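Local coordinates for lumazine protein (PDB 3A35) that probably serves as an antenna protein that shifts the emission of bacterial luciferase to shorter wavelengths, and here holds riboflavin, at residues A[121-126]-A[151-156]; A[104-109]-A[176-181]. All blocks are in the same frame, centred on the assembly; numbering follows the deposited sequence.

Both contacts belong to one antiparallel sheet, that of the second lumazine-binding repeat, and they flank the seam between the neighbouring strands 104-114 and 117-123. Contact 1 is nested along the chain inside the loop that contact 2 closes. Their centres are 10 Å apart, and two probable backbone hydrogen bonds join them: Y121 O to D109 N at 2.7 Å and K123 N to T107 O at 2.9 Å. Contact 2 lies nearer the flavin, with G104 about 6 Å from the bound riboflavin. Contact 1 is farther out in the sheet; the side chain of I124 is about 11 Å from that of I102, a riboflavin-binding residue.

Contact 1. Residues A[121-126]-A[151-156]; sequences YIKIPK and SDDIIF
I122 and I155 meet on the buried face of two antiparallel strands, and I124, just past the end of its strand, adds its CD1. I155 CG1 occupies the crowded position between its own backbone N and carbonyl carbon (chi1 63°), and from there meets I122 CB at 3.7 Å. The same CG1 takes I124 CD1 at 4.0 Å, the I124 side chain slanting across it. I140, from strand 137-140, packs on I122, and I138 on I155, so this face is covered from within the domain.

Y121 and F156 occupy the other face and make an offset stack. The two side chains run side by side in the same direction, with ring centroids 4.5 Å apart and planes tilted by 13°. Y121 CE1 sits 3.4 Å from F156 CG, while the phenol OH reaches over the F156 face toward its rim.

Between the faces, I122 and I155 exchange backbone N-H...O bonds in both directions. One more follows where the strand pairing ends, from I124 N to D153 O at 2.8 Å and nearly straight.

The polar edge begins at D153. Its carboxylate slants across the aliphatic part of K123, with D153 OD2 3.8 Å from K123 CG, whereas K123 NZ stays 4.8 Å from D153 OD1, beyond salt-bridge contact. A water donates to both D153 OD2 and I124 O, tying the carboxylate to the opposite backbone. D153 belongs to a type II' turn, S151 to I154, which closes the tight β-hairpin joining strands 149-151 and 154-160 at the margin of this lumazine-binding domain's sheet.

Contact 2. Residues A[104-109]-A[176-181]; sequences GVATVD and SDVNVE
A106 CB presses against V180 CG2 at 3.6 Å, starting the close-packed face of the contact. V108 continues it: its CG2 methyl lies 3.9 Å from S176 CB and 4.1 Å from V178 CG1. Other strands close over these side chains, I122 on A106, and I138 and I140 on V180. A106 and V178 form a hydrogen-bonded antiparallel pair, bonded both ways, and V108 N reaches S176 O at 2.8 Å. At the far end V180 N bonds well to G104 O, but the return bond from G104 N to V180 O is weak at 3.5 Å.

This contact joins the first and last strands of the second lumazine-binding repeat, the pairing that closes the β-barrel in riboflavin synthases; 8-17 with 80-84 is its counterpart in the closed barrel of the first. The axes of segments 104-109 and 177-181 lie at 133°, a strong twist.

On the face with V105, T107 and D177 the contact is more polar and thinner, and D177 is exposed. With its OG1 beside the backbone N (chi1 -62°), T107 donates to D177 OD1 at 2.8 Å, meeting the anti side of that oxygen 30° out of the carboxylate plane. The V105 and D177 side chains cross at about a right angle, V105 CG1 3.7 Å from D177 CB. Farther along, N179 is buried, its amide bonded to T71 N through OD1 and to N45 O through ND2, both in the first repeat. Its side chain is about 4 Å from those of the riboflavin-binding C47 and I102, so this end borders the ligand site.

Contact 1. Residues A[121-126]-A[151-156]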
loop_
_atom_site.group_PDB
_atom_site.type_symbol
_atom_site.label_atom_id
_atom_site.label_comp_id
_atom_site.label_asym_id
_atom_site.label_seq_id
_atom_site.Cartn_x
_atom_site.Cartn_y
_atom_site.Cartn_z
ATOM N N TYR A 121 -14.136 4.267 -3.493
ATOM C CA TYR A 121 -14.894 4.580 -2.275
ATOM C C TYR A 121 -14.562 3.587 -1.195
ATOM O O TYR A 121 -14.746 2.384 -1.398
ATOM C CB TYR A 121 -16.438 4.519 -2.561
ATOM C CG TYR A 121 -16.829 5.488 -3.675
ATOM C CD1 TYR A 121 -17.245 6.772 -3.372
ATOM C CD2 TYR A 121 -16.732 5.126 -5.002
ATOM C CE1 TYR A 121 -17.593 7.699 -4.392
ATOM C CE2 TYR A 121 -17.008 6.044 -6.057
ATOM C CZ TYR A 121 -17.466 7.306 -5.734
ATOM O OH TYR A 121 -17.743 8.196 -6.821
ATOM N N ILE A 122 -14.053 4.095 -0.093
ATOM C CA ILE A 122 -13.466 3.231 0.899
ATOM C C ILE A 122 -14.213 3.447 2.201
ATOM O O ILE A 122 -14.283 4.569 2.653
ATOM C CB ILE A 122 -11.944 3.556 1.094
ATOM C CG1 ILE A 122 -11.158 3.385 -0.259
ATOM C CG2 ILE A 122 -11.407 2.674 2.260
ATOM C CD1 ILE A 122 -9.684 3.493 -0.195
ATOM N N LYS A 123 -14.740 2.405 2.820
ATOM C CA LYS A 123 -15.444 2.540 4.082
ATOM C C LYS A 123 -14.465 2.423 5.243
ATOM O O LYS A 123 -13.754 1.373 5.367
ATOM C CB LYS A 123 -16.579 1.496 4.197
ATOM C CG LYS A 123 -17.424 1.693 5.407
ATOM C CD LYS A 123 -18.650 0.703 5.403
ATOM C CE LYS A 123 -19.676 1.188 4.394
ATOM N NZ LYS A 123 -21.000 0.473 4.465
ATOM N N ILE A 124 -14.465 3.385 6.158
ATOM C CA ILE A 124 -13.497 3.490 7.232
ATOM C C ILE A 124 -14.140 2.834 8.459
ATOM O O ILE A 124 -15.284 3.232 8.801
ATOM C CB ILE A 124 -13.078 4.949 7.458
ATOM C CG1 ILE A 124 -12.461 5.589 6.164
ATOM C CG2 ILE A 124 -12.175 5.050 8.721
ATOM C CD1 ILE A 124 -11.218 4.895 5.438
ATOM N N PRO A 125 -13.573 1.781 9.057
ATOM C CA PRO A 125 -14.273 1.207 10.226
ATOM C C PRO A 125 -14.132 2.155 11.420
ATOM O O PRO A 125 -13.303 3.082 11.368
ATOM C CB PRO A 125 -13.566 -0.120 10.459
ATOM C CG PRO A 125 -12.221 0.068 9.812
ATOM C CD PRO A 125 -12.345 1.025 8.704
ATOM N N LYS A 126 -14.996 1.973 12.449
ATOM C CA LYS A 126 -15.146 3.018 13.474
ATOM C C LYS A 126 -13.869 3.123 14.322
ATOM O O LYS A 126 -13.498 4.208 14.782
ATOM C CB LYS A 126 -16.353 2.785 14.410
ATOM C CG LYS A 126 -17.703 2.344 13.767
ATOM C CD LYS A 126 -18.944 2.830 14.572
ATOM C CE LYS A 126 -18.728 2.910 16.125
ATOM N NZ LYS A 126 -20.062 3.060 16.872
ATOM N N SER A 151 -18.323 11.170 2.910
ATOM C CA SER A 151 -19.755 11.106 3.236
ATOM C C SER A 151 -19.959 9.975 4.236
ATOM O O SER A 151 -19.612 8.828 3.920
ATOM C CB SER A 151 -20.546 10.794 1.970
ATOM O OG SER A 151 -20.174 11.713 0.918
ATOM N N ASP A 152 -20.468 10.286 5.431
ATOM C CA ASP A 152 -20.639 9.345 6.552
ATOM C C ASP A 152 -19.226 8.727 6.771
ATOM O O ASP A 152 -18.265 9.406 7.117
ATOM C CB ASP A 152 -21.726 8.287 6.268
ATOM C CG ASP A 152 -23.117 8.903 6.007
ATOM O OD1 ASP A 152 -23.441 9.941 6.654
ATOM O OD2 ASP A 152 -23.876 8.338 5.146
ATOM N N ASP A 153 -19.129 7.421 6.632
ATOM C CA ASP A 153 -17.840 6.806 6.933
ATOM C C ASP A 153 -17.091 6.417 5.647
ATOM O O ASP A 153 -16.177 5.587 5.760
ATOM C CB ASP A 153 -18.062 5.578 7.838
ATOM C CG ASP A 153 -19.133 4.615 7.328
ATOM O OD1 ASP A 153 -19.724 4.792 6.225
ATOM O OD2 ASP A 153 -19.394 3.598 8.007
ATOM N N ILE A 154 -17.468 6.979 4.497
ATOM C CA ILE A 154 -16.918 6.601 3.227
ATOM C C ILE A 154 -16.115 7.694 2.636
ATOM O O ILE A 154 -16.549 8.855 2.562
ATOM C CB ILE A 154 -17.953 5.918 2.353
ATOM C CG1 ILE A 154 -18.173 6.504 1.049
ATOM C CG2 ILE A 154 -18.886 4.914 3.100
ATOM C CD1 ILE A 154 -17.368 5.721 0.247
ATOM N N ILE A 155 -14.866 7.372 2.338
ATOM C CA ILE A 155 -13.985 8.360 1.686
ATOM C C ILE A 155 -13.925 8.100 0.185
ATOM O O ILE A 155 -13.797 6.935 -0.240
ATOM C CB ILE A 155 -12.562 8.402 2.341
ATOM C CG1 ILE A 155 -11.801 7.120 2.203
ATOM C CG2 ILE A 155 -12.660 8.831 3.771
ATOM C CD1 ILE A 155 -10.327 7.350 2.316
ATOM N N PHE A 156 -14.058 9.111 -0.656
ATOM C CA PHE A 156 -14.030 9.034 -2.063
ATOM C C PHE A 156 -12.733 9.602 -2.556
ATOM O O PHE A 156 -12.376 10.767 -2.312
ATOM C CB PHE A 156 -15.266 9.738 -2.634
ATOM C CG PHE A 156 -15.197 10.085 -4.033
ATOM C CD1 PHE A 156 -14.607 9.251 -4.999
ATOM C CD2 PHE A 156 -15.843 11.249 -4.487
ATOM C CE1 PHE A 156 -14.569 9.557 -6.368
ATOM C CE2 PHE A 156 -15.800 11.603 -5.817
ATOM C CZ PHE A 156 -15.197 10.760 -6.804
HETATM O O HOH W 1 -17.672 2.108 9.266
#

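Contact 2. Residues A[104-109]-A[176-181]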
loop_
_atom_site.group_PDB
_atom_site.type_symbol
_atom_site.label_atom_id
_atom_site.label_comp_id
_atom_site.label_asym_id
_atom_site.label_seq_id
_atom_site.Cartn_x
_atom_site.Cartn_y
_atom_site.Cartn_z
ATOM N N GLY A 104 -4.409 1.369 9.813
ATOM C CA GLY A 104 -5.226 0.177 10.003
ATOM C C GLY A 104 -5.802 -0.197 8.640
ATOM O O GLY A 104 -5.482 0.397 7.584
ATOM N N VAL A 105 -6.602 -1.251 8.606
ATOM C CA VAL A 105 -7.240 -1.743 7.431
ATOM C C VAL A 105 -8.585 -1.092 7.216
ATOM O O VAL A 105 -9.383 -0.903 8.157
ATOM C CB VAL A 105 -7.360 -3.233 7.538
ATOM C CG1 VAL A 105 -8.061 -3.809 6.360
ATOM C CG2 VAL A 105 -6.039 -3.912 7.584
ATOM N N ALA A 106 -8.871 -0.808 5.991
ATOM C CA ALA A 106 -10.277 -0.395 5.555
ATOM C C ALA A 106 -10.742 -1.196 4.390
ATOM O O ALA A 106 -10.002 -2.065 3.854
ATOM C CB ALA A 106 -10.344 1.105 5.287
ATOM N N THR A 107 -11.969 -1.002 3.848
ATOM C CA THR A 107 -12.494 -1.940 2.873
ATOM C C THR A 107 -13.141 -1.155 1.764
ATOM O O THR A 107 -13.929 -0.215 2.037
ATOM C CB THR A 107 -13.555 -2.829 3.559
ATOM O OG1 THR A 107 -12.891 -3.551 4.593
ATOM C CG2 THR A 107 -14.126 -3.858 2.616
ATOM N N VAL A 108 -12.898 -1.522 0.558
ATOM C CA VAL A 108 -13.462 -0.853 -0.662
ATOM C C VAL A 108 -14.999 -1.085 -0.615
ATOM O O VAL A 108 -15.480 -2.222 -0.628
ATOM C CB VAL A 108 -12.859 -1.397 -1.887
ATOM C CG1 VAL A 108 -13.543 -0.874 -3.150
ATOM C CG2 VAL A 108 -11.356 -1.073 -1.919
ATOM N N ASP A 109 -15.734 0.026 -0.667
ATOM C CA ASP A 109 -17.219 -0.014 -0.701
ATOM C C ASP A 109 -17.653 -0.143 -2.174
ATOM O O ASP A 109 -18.728 -0.739 -2.479
ATOM C CB ASP A 109 -17.785 1.289 -0.146
ATOM C CG ASP A 109 -19.328 1.437 -0.392
ATOM O OD1 ASP A 109 -20.077 0.854 0.414
ATOM O OD2 ASP A 109 -19.781 2.062 -1.392
ATOM N N SER A 176 -12.625 -5.468 -1.197
ATOM C CA SER A 176 -11.144 -5.522 -1.066
ATOM C C SER A 176 -10.725 -4.778 0.179
ATOM O O SER A 176 -11.083 -3.631 0.388
ATOM C CB SER A 176 -10.520 -4.903 -2.263
ATOM O OG SER A 176 -10.712 -5.710 -3.413
ATOM N N ASP A 177 -9.904 -5.393 1.003
ATOM C CA ASP A 177 -9.210 -4.731 2.107
ATOM C C ASP A 177 -7.977 -4.023 1.622
ATOM O O ASP A 177 -7.277 -4.436 0.716
ATOM C CB ASP A 177 -8.842 -5.674 3.215
ATOM C CG ASP A 177 -10.065 -6.166 4.040
ATOM O OD1 ASP A 177 -11.183 -5.641 3.953
ATOM O OD2 ASP A 177 -9.856 -7.118 4.797
ATOM N N VAL A 178 -7.731 -2.849 2.254
ATOM C CA VAL A 178 -6.568 -1.949 1.899
ATOM C C VAL A 178 -5.923 -1.449 3.169
ATOM O O VAL A 178 -6.543 -1.317 4.210
ATOM C CB VAL A 178 -7.045 -0.783 1.037
ATOM C CG1 VAL A 178 -7.638 -1.185 -0.264
ATOM C CG2 VAL A 178 -8.029 0.129 1.799
ATOM N N ASN A 179 -4.625 -1.149 3.031
ATOM C CA ASN A 179 -3.854 -0.475 4.121
ATOM C C ASN A 179 -4.045 1.014 4.006
ATOM O O ASN A 179 -3.781 1.606 2.945
ATOM C CB ASN A 179 -2.348 -0.736 3.946
ATOM C CG ASN A 179 -1.978 -2.209 4.158
ATOM O OD1 ASN A 179 -2.684 -2.957 4.902
ATOM N ND2 ASN A 179 -0.839 -2.629 3.646
ATOM N N VAL A 180 -4.483 1.632 5.119
ATOM C CA VAL A 180 -4.652 3.145 5.104
ATOM C C VAL A 180 -3.616 3.793 5.971
ATOM O O VAL A 180 -3.340 3.332 7.133
ATOM C CB VAL A 180 -6.099 3.435 5.642
ATOM C CG1 VAL A 180 -6.296 4.993 5.753
ATOM C CG2 VAL A 180 -7.169 2.730 4.871
ATOM N N GLU A 181 -3.009 4.841 5.391
ATOM C CA GLU A 181 -2.085 5.699 6.166
ATOM C C GLU A 181 -2.755 7.075 6.145
ATOM O O GLU A 181 -2.923 7.711 5.112
ATOM C CB GLU A 181 -0.654 5.808 5.641
ATOM C CG GLU A 181 0.163 6.732 6.554
ATOM C CD GLU A 181 1.540 6.758 6.281
ATOM O OE1 GLU A 181 2.155 6.012 5.532
ATOM O OE2 GLU A 181 2.165 7.727 6.835
#